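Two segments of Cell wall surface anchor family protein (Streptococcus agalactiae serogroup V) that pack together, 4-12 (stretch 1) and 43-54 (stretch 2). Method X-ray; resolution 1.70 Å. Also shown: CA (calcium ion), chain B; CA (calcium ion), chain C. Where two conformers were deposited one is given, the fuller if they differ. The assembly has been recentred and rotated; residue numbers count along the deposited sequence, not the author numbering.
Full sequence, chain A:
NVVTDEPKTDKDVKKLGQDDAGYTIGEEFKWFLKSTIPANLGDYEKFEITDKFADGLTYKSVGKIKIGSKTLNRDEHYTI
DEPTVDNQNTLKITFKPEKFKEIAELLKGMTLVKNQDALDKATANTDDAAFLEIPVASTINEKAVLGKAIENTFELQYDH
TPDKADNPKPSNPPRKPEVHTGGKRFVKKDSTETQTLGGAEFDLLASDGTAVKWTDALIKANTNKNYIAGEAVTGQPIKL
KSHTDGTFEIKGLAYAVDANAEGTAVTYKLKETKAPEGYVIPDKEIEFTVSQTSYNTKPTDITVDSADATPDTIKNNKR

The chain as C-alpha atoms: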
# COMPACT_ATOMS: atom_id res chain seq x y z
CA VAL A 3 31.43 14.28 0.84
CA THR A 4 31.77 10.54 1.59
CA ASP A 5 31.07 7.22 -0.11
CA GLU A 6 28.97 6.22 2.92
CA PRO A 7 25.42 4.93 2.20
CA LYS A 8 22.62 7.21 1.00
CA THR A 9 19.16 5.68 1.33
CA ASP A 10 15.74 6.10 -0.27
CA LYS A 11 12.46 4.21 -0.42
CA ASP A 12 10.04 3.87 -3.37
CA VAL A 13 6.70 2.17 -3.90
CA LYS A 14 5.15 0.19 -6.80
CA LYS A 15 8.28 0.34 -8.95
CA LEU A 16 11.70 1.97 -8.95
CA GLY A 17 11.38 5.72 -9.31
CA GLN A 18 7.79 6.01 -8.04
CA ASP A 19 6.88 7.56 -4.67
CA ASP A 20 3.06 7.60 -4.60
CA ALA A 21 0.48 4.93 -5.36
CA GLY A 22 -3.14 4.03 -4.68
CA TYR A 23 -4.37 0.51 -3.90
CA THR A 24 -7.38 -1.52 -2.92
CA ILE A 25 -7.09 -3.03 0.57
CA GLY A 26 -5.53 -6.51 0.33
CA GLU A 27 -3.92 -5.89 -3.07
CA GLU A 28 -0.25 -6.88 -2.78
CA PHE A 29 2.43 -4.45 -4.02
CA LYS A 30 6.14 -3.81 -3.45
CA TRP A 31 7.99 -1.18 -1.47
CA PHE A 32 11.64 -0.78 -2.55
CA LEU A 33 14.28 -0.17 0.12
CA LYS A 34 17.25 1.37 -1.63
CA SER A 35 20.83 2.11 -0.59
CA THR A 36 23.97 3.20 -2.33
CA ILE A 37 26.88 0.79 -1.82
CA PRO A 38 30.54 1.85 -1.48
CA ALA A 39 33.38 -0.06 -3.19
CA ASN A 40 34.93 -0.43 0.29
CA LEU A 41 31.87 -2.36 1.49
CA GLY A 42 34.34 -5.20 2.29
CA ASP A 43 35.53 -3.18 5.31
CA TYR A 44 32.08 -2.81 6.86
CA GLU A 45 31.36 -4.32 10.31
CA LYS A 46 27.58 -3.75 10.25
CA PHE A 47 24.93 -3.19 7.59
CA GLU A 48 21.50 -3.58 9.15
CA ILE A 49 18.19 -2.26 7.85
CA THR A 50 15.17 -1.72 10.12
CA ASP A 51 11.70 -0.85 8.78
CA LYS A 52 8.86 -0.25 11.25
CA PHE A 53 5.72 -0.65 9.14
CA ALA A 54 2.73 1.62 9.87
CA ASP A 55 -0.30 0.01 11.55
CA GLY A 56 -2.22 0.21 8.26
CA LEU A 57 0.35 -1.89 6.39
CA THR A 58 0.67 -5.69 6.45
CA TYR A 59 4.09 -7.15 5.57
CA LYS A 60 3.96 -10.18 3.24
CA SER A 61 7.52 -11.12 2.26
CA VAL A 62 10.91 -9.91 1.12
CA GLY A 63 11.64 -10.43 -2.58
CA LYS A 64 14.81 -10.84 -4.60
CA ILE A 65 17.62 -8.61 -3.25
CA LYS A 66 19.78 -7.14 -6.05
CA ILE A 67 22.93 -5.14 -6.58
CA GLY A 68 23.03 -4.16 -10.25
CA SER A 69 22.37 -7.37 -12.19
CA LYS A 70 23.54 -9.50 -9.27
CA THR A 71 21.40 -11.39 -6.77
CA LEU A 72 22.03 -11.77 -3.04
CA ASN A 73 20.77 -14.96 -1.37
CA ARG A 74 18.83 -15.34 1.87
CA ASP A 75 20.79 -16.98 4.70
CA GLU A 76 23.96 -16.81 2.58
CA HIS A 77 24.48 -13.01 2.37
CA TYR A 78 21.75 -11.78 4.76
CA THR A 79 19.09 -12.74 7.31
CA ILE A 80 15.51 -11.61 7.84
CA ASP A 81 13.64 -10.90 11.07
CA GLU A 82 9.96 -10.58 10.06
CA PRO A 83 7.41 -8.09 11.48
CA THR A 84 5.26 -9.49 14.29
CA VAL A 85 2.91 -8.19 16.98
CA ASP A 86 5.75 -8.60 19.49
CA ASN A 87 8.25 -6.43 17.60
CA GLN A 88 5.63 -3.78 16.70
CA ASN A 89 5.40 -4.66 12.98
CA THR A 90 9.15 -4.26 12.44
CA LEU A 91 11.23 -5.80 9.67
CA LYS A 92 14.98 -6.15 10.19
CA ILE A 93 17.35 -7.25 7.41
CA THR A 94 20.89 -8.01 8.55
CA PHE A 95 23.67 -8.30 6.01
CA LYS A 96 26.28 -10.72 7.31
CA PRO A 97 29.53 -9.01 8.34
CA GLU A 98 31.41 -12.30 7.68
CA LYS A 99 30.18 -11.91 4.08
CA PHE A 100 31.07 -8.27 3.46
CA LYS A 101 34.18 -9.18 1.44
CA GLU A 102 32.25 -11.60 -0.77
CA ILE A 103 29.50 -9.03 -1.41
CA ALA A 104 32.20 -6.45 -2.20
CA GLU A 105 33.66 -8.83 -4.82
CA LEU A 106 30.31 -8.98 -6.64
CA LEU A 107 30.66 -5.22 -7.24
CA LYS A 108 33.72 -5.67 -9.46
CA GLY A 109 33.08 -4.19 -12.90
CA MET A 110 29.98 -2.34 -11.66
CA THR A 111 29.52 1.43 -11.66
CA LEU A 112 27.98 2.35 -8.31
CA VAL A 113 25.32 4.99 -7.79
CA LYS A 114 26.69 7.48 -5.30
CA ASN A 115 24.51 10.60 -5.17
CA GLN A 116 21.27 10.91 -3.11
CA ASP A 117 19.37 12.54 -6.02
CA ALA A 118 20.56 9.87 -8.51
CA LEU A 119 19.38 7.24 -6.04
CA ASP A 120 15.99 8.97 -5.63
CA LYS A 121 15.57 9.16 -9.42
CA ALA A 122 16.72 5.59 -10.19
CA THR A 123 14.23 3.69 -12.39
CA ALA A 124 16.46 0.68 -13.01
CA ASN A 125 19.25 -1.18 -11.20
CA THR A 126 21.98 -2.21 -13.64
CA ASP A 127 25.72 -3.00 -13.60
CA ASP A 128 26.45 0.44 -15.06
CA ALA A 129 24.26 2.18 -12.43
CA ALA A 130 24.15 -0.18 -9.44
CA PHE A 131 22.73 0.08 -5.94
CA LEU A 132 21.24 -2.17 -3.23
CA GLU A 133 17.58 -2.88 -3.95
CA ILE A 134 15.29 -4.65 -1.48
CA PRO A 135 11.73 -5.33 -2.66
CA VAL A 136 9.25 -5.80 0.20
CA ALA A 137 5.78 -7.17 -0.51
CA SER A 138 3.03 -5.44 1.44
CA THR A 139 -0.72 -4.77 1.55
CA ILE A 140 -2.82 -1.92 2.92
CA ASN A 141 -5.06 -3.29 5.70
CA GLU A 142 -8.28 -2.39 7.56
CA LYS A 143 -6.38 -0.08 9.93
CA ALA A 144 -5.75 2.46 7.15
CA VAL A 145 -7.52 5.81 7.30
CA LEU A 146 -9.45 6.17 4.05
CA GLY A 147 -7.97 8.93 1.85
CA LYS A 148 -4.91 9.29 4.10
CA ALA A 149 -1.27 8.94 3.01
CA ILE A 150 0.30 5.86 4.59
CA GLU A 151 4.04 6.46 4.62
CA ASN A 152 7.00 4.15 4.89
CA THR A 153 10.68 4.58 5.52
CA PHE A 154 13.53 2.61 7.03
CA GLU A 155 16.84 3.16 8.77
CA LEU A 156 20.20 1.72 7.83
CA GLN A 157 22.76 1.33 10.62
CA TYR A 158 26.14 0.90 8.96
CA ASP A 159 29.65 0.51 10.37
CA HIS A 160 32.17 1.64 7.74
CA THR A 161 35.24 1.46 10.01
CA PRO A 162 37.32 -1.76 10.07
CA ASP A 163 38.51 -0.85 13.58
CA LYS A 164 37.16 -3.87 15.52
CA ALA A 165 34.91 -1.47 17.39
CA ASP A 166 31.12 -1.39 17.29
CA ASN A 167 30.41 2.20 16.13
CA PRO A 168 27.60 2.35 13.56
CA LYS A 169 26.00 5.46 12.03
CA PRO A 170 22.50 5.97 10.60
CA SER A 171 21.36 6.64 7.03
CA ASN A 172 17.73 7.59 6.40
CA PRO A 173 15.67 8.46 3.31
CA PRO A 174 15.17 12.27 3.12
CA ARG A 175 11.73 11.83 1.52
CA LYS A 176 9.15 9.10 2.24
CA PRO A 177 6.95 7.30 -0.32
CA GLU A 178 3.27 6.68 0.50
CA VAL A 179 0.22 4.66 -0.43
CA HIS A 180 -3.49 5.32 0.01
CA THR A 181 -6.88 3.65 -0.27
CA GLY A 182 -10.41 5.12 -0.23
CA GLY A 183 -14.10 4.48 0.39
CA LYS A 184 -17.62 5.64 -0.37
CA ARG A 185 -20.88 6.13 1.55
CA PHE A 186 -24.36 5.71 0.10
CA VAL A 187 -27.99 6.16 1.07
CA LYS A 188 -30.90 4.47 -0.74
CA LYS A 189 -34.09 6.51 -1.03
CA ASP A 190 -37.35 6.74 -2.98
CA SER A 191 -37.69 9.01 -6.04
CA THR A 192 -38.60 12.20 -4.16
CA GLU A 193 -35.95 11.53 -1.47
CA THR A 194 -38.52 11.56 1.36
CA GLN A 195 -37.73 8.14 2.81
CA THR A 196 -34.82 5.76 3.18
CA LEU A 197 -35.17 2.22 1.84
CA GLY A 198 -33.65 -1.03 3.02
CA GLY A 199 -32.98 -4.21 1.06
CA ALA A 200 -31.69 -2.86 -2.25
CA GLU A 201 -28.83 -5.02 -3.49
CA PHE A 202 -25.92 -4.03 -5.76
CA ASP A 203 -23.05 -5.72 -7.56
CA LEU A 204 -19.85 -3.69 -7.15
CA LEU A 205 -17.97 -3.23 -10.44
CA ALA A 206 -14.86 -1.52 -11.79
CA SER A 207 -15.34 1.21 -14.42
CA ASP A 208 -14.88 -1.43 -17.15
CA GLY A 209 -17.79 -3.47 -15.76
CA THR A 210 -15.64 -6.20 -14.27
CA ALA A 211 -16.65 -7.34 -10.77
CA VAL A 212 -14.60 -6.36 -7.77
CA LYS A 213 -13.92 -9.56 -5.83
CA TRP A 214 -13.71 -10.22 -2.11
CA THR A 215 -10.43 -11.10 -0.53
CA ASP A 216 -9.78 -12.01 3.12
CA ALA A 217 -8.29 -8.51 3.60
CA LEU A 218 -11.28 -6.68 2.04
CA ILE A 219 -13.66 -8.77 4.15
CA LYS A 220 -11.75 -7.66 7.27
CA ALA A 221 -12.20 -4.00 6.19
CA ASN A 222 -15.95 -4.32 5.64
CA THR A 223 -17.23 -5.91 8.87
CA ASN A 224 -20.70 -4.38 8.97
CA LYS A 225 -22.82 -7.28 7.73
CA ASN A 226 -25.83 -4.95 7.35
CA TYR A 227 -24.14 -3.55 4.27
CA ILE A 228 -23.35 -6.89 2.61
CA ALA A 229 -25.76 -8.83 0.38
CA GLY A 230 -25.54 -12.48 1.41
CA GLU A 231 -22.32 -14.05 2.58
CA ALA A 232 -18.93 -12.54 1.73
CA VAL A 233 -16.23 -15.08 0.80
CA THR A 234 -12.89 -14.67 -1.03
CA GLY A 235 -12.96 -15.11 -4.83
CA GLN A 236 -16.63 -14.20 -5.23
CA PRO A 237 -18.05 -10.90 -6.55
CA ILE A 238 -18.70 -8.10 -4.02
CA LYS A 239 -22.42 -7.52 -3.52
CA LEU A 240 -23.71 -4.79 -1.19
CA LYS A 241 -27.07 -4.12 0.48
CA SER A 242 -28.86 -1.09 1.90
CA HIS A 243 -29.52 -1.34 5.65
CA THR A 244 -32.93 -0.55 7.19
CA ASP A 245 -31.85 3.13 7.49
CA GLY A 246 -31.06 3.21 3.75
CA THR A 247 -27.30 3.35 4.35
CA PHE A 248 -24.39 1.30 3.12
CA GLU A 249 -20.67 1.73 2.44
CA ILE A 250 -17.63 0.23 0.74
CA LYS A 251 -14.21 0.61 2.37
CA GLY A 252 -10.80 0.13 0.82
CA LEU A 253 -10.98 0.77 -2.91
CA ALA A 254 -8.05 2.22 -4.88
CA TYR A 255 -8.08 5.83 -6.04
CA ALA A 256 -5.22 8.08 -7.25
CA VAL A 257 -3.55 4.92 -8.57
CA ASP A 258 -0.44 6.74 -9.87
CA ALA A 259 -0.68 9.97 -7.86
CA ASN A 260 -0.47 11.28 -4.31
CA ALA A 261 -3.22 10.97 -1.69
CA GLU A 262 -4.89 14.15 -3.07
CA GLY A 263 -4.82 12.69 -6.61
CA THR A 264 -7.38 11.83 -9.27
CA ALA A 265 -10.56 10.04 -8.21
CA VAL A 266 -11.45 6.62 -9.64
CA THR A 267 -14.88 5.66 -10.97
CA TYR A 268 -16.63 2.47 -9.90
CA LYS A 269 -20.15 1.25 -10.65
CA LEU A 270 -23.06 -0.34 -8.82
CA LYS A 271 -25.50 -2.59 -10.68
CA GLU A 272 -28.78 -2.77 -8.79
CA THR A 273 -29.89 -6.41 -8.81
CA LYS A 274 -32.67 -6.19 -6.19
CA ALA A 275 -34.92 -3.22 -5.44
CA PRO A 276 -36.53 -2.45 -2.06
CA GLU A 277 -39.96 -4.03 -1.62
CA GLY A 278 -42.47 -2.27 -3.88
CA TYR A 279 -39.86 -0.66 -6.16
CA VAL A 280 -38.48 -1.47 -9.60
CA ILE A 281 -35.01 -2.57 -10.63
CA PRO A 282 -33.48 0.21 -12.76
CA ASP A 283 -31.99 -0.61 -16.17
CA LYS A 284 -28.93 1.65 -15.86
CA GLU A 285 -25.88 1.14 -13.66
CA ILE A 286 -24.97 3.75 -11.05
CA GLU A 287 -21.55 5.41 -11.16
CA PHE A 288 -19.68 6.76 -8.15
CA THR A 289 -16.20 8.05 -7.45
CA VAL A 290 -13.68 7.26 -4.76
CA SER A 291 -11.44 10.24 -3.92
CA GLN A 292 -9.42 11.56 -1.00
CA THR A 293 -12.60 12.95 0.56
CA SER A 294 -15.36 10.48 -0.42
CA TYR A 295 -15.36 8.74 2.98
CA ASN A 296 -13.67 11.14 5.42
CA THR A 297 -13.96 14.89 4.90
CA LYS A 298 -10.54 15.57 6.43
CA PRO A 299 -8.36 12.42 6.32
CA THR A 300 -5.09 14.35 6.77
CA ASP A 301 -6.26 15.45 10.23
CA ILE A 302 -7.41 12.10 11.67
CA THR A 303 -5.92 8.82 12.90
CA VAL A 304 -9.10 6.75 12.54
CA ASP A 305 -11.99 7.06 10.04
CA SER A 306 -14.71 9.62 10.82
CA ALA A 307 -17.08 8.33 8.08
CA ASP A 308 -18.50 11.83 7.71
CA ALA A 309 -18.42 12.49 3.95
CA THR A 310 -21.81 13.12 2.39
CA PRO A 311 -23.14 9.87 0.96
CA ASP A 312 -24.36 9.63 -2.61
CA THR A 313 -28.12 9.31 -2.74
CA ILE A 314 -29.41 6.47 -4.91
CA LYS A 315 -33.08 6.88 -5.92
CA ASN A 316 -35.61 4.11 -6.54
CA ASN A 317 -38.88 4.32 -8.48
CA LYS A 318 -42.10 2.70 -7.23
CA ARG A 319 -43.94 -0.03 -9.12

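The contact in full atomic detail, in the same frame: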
# COMPACT_ATOMS: atom_id res chain seq x y z
N THR A 4 31.28 11.90 1.35
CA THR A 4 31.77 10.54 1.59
C THR A 4 31.15 9.55 0.62
O THR A 4 30.24 9.89 -0.14
CB THR A 4 31.47 10.04 3.03
OG1 THR A 4 30.06 9.80 3.18
CG2 THR A 4 31.94 11.05 4.09
N ASP A 5 31.65 8.32 0.65
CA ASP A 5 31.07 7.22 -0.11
C ASP A 5 30.10 6.41 0.76
O ASP A 5 29.65 5.33 0.37
CB ASP A 5 32.17 6.28 -0.63
CG ASP A 5 33.09 5.78 0.49
OD1 ASP A 5 32.72 5.91 1.68
OD2 ASP A 5 34.18 5.25 0.18
N GLU A 6 29.81 6.93 1.96
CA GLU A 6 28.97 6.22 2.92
C GLU A 6 27.53 6.16 2.39
O GLU A 6 27.15 6.98 1.56
CB GLU A 6 29.06 6.90 4.30
CG GLU A 6 30.41 6.66 4.99
CD GLU A 6 30.64 7.54 6.21
OE1 GLU A 6 29.70 7.76 7.00
OE2 GLU A 6 31.79 8.03 6.38
N PRO A 7 26.73 5.18 2.86
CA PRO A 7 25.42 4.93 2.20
C PRO A 7 24.39 6.08 2.25
O PRO A 7 24.18 6.68 3.29
CB PRO A 7 24.87 3.72 2.95
CG PRO A 7 26.08 3.03 3.51
CD PRO A 7 27.02 4.15 3.88
N LYS A 8 23.80 6.36 1.09
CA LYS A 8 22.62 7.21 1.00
C LYS A 8 21.46 6.25 0.81
O LYS A 8 21.61 5.23 0.13
CB LYS A 8 22.72 8.14 -0.21
CG LYS A 8 23.62 9.35 -0.01
CD LYS A 8 25.08 8.95 -0.14
CE LYS A 8 25.98 10.12 0.10
NZ LYS A 8 27.34 9.59 0.42
N THR A 9 20.31 6.58 1.37
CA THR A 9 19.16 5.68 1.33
C THR A 9 17.93 6.37 0.78
O THR A 9 17.80 7.58 0.85
CB THR A 9 18.84 5.09 2.73
OG1 THR A 9 18.86 6.13 3.72
CG2 THR A 9 19.89 4.03 3.10
N ASP A 10 17.03 5.59 0.20
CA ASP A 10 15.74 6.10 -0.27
C ASP A 10 14.76 4.94 -0.25
O ASP A 10 15.17 3.78 -0.23
CB ASP A 10 15.87 6.63 -1.71
CG ASP A 10 14.54 7.09 -2.29
OD1 ASP A 10 13.75 7.71 -1.57
OD2 ASP A 10 14.29 6.86 -3.48
N LYS A 11 13.47 5.25 -0.30
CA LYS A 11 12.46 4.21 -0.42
C LYS A 11 11.48 4.63 -1.52
O LYS A 11 11.16 5.81 -1.65
CB LYS A 11 11.72 4.02 0.92
CG LYS A 11 10.84 2.75 1.02
CD LYS A 11 10.14 2.69 2.38
CE LYS A 11 9.26 1.43 2.50
NZ LYS A 11 8.75 1.23 3.89
N ASP A 12 11.05 3.67 -2.33
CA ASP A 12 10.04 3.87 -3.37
C ASP A 12 8.88 2.91 -3.13
O ASP A 12 8.94 2.04 -2.26
CB ASP A 12 10.62 3.57 -4.75
CG ASP A 12 11.70 4.55 -5.19
OD1 ASP A 12 11.87 5.61 -4.53
OD2 ASP A 12 12.39 4.24 -6.18
N ASP A 43 35.07 -3.64 3.99
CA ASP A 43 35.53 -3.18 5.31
C ASP A 43 34.44 -3.12 6.37
O ASP A 43 34.73 -3.06 7.56
CB ASP A 43 36.12 -1.77 5.20
CG ASP A 43 37.43 -1.72 4.44
OD1 ASP A 43 38.08 -2.77 4.25
OD2 ASP A 43 37.81 -0.59 4.05
N TYR A 44 33.17 -3.13 5.95
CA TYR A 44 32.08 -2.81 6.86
C TYR A 44 31.88 -3.88 7.94
O TYR A 44 32.01 -5.08 7.65
CB TYR A 44 30.77 -2.56 6.07
CG TYR A 44 30.66 -1.15 5.50
CD1 TYR A 44 31.69 -0.58 4.74
CD2 TYR A 44 29.50 -0.39 5.70
CE1 TYR A 44 31.58 0.71 4.20
CE2 TYR A 44 29.37 0.90 5.17
CZ TYR A 44 30.40 1.44 4.44
OH TYR A 44 30.28 2.71 3.93
N GLU A 45 31.58 -3.44 9.16
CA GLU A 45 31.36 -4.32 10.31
C GLU A 45 29.89 -4.46 10.70
O GLU A 45 29.55 -5.28 11.57
CB GLU A 45 32.20 -3.83 11.51
CG GLU A 45 33.68 -3.61 11.16
CD GLU A 45 34.51 -3.18 12.36
OE1 GLU A 45 33.98 -2.47 13.24
OE2 GLU A 45 35.72 -3.54 12.42
N LYS A 46 29.02 -3.67 10.05
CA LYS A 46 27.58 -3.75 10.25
C LYS A 46 26.88 -3.14 9.04
O LYS A 46 27.34 -2.16 8.46
CB LYS A 46 27.15 -2.97 11.51
CG LYS A 46 25.72 -3.27 11.97
CD LYS A 46 25.22 -2.29 13.02
CE LYS A 46 25.98 -2.41 14.34
NZ LYS A 46 26.00 -3.80 14.90
N PHE A 47 25.76 -3.75 8.65
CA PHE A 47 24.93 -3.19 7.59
C PHE A 47 23.55 -3.78 7.84
O PHE A 47 23.21 -4.86 7.34
CB PHE A 47 25.48 -3.56 6.21
CG PHE A 47 24.94 -2.71 5.09
CD1 PHE A 47 25.70 -1.68 4.56
CD2 PHE A 47 23.69 -2.98 4.54
CE1 PHE A 47 25.22 -0.89 3.51
CE2 PHE A 47 23.19 -2.20 3.50
CZ PHE A 47 23.96 -1.16 2.98
N GLU A 48 22.77 -3.08 8.65
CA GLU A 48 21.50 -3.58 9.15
C GLU A 48 20.39 -2.59 8.83
O GLU A 48 20.50 -1.40 9.16
CB GLU A 48 21.56 -3.80 10.66
CG GLU A 48 22.45 -4.94 11.12
CD GLU A 48 22.55 -5.04 12.63
OE1 GLU A 48 21.87 -4.27 13.33
OE2 GLU A 48 23.31 -5.91 13.12
N ILE A 49 19.32 -3.10 8.22
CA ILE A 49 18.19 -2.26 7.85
C ILE A 49 17.00 -2.58 8.73
O ILE A 49 16.67 -3.75 8.93
CB ILE A 49 17.88 -2.42 6.35
CG1 ILE A 49 18.92 -1.64 5.53
CG2 ILE A 49 16.43 -1.95 6.02
CD1 ILE A 49 18.89 -1.85 4.05
N THR A 50 16.37 -1.55 9.29
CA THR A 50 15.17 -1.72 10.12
C THR A 50 14.02 -0.87 9.56
O THR A 50 14.18 0.33 9.34
CB THR A 50 15.44 -1.30 11.57
OG1 THR A 50 16.50 -2.11 12.11
CG2 THR A 50 14.19 -1.48 12.42
N ASP A 51 12.88 -1.51 9.34
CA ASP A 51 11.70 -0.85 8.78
C ASP A 51 10.51 -1.15 9.68
O ASP A 51 10.03 -2.29 9.73
CB ASP A 51 11.47 -1.36 7.36
CG ASP A 51 10.39 -0.59 6.61
OD1 ASP A 51 9.43 -0.12 7.24
OD2 ASP A 51 10.53 -0.49 5.37
N LYS A 52 10.04 -0.13 10.41
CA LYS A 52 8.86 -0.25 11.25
C LYS A 52 7.65 0.11 10.39
O LYS A 52 7.45 1.27 10.03
CB LYS A 52 8.96 0.65 12.49
CG LYS A 52 7.77 0.50 13.43
CD LYS A 52 7.96 1.26 14.74
CE LYS A 52 6.63 1.56 15.42
NZ LYS A 52 5.71 0.40 15.52
N PHE A 53 6.88 -0.90 10.00
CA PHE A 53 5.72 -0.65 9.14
C PHE A 53 4.55 -0.03 9.90
O PHE A 53 4.24 -0.46 11.02
CB PHE A 53 5.31 -1.92 8.38
CG PHE A 53 6.26 -2.29 7.30
CD1 PHE A 53 6.21 -1.64 6.06
CD2 PHE A 53 7.25 -3.25 7.52
CE1 PHE A 53 7.12 -1.97 5.04
CE2 PHE A 53 8.15 -3.58 6.51
CZ PHE A 53 8.09 -2.95 5.27
N ALA A 54 3.93 0.99 9.31
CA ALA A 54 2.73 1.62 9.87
C ALA A 54 1.65 0.59 10.17
O ALA A 54 1.59 -0.46 9.52
CB ALA A 54 2.18 2.67 8.89
CA CA B . 11.86 7.44 -3.22
CA CA C . 33.77 -0.07 13.36
O HOH W 1 32.50 3.69 2.88
O HOH W 2 11.04 9.08 -1.73
O HOH W 3 12.35 9.06 -4.91

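The two stretches run in nearly the same direction, their end-to-end vectors 15° apart, but their backbones stay about 10 Å from each other and share no hydrogen bond. Side chains therefore span the gap, and they bury a modest 230 Å² in two separate patches.

The first patch centres on Pro7, whose CA-to-CB bond points toward stretch 2. Tyr44, with chi1 at -82° (m), reaches back across, so that its OH lies 3.6 Å from Pro7 CD. The proline meets the edge of the tyrosine ring, near its plane, with Pro7 CD 4.2 Å from Tyr44 CE2. Phe47 starts sideways, yet its t rotamer carries the ring end inward until CE1 lies 4.0 Å from Pro7 CG. The compact pyrrolidine ring thus touches both aromatic side chains through apolar contacts. The tyrosine hydroxyl is not left unpaired: it donates to water 1 (Tyr44 OH to water O, 2.6 Å), which in turn donates to Asp5 OD1 at 2.5 Å. Asp5 adopts the p rotamer, which brings its carboxylate nearer to stretch 2 although its CB points sideways.

Further along, Lys11 extends with all four chi angles in the t well, giving the chain its full length to cross the gap. Its NZ donates to Asp51 OD2 at 2.9 Å with an angle of 164°, a nearly straight hydrogen bond; the lysine is also bonded covalently to a group elsewhere in the structure. The CA-to-CB bond of Asp51, also t at chi1, points toward stretch 1, and its carboxylate meets the lysine partway. Phe53 CE1 approaches Lys11 NZ at 3.8 Å. While its side chain serves this contact, Lys11 O binds the calcium ion of chain B at 2.4 Å, alongside the carboxylates of Asp10 and Asp12, which lie out of reach of stretch 2.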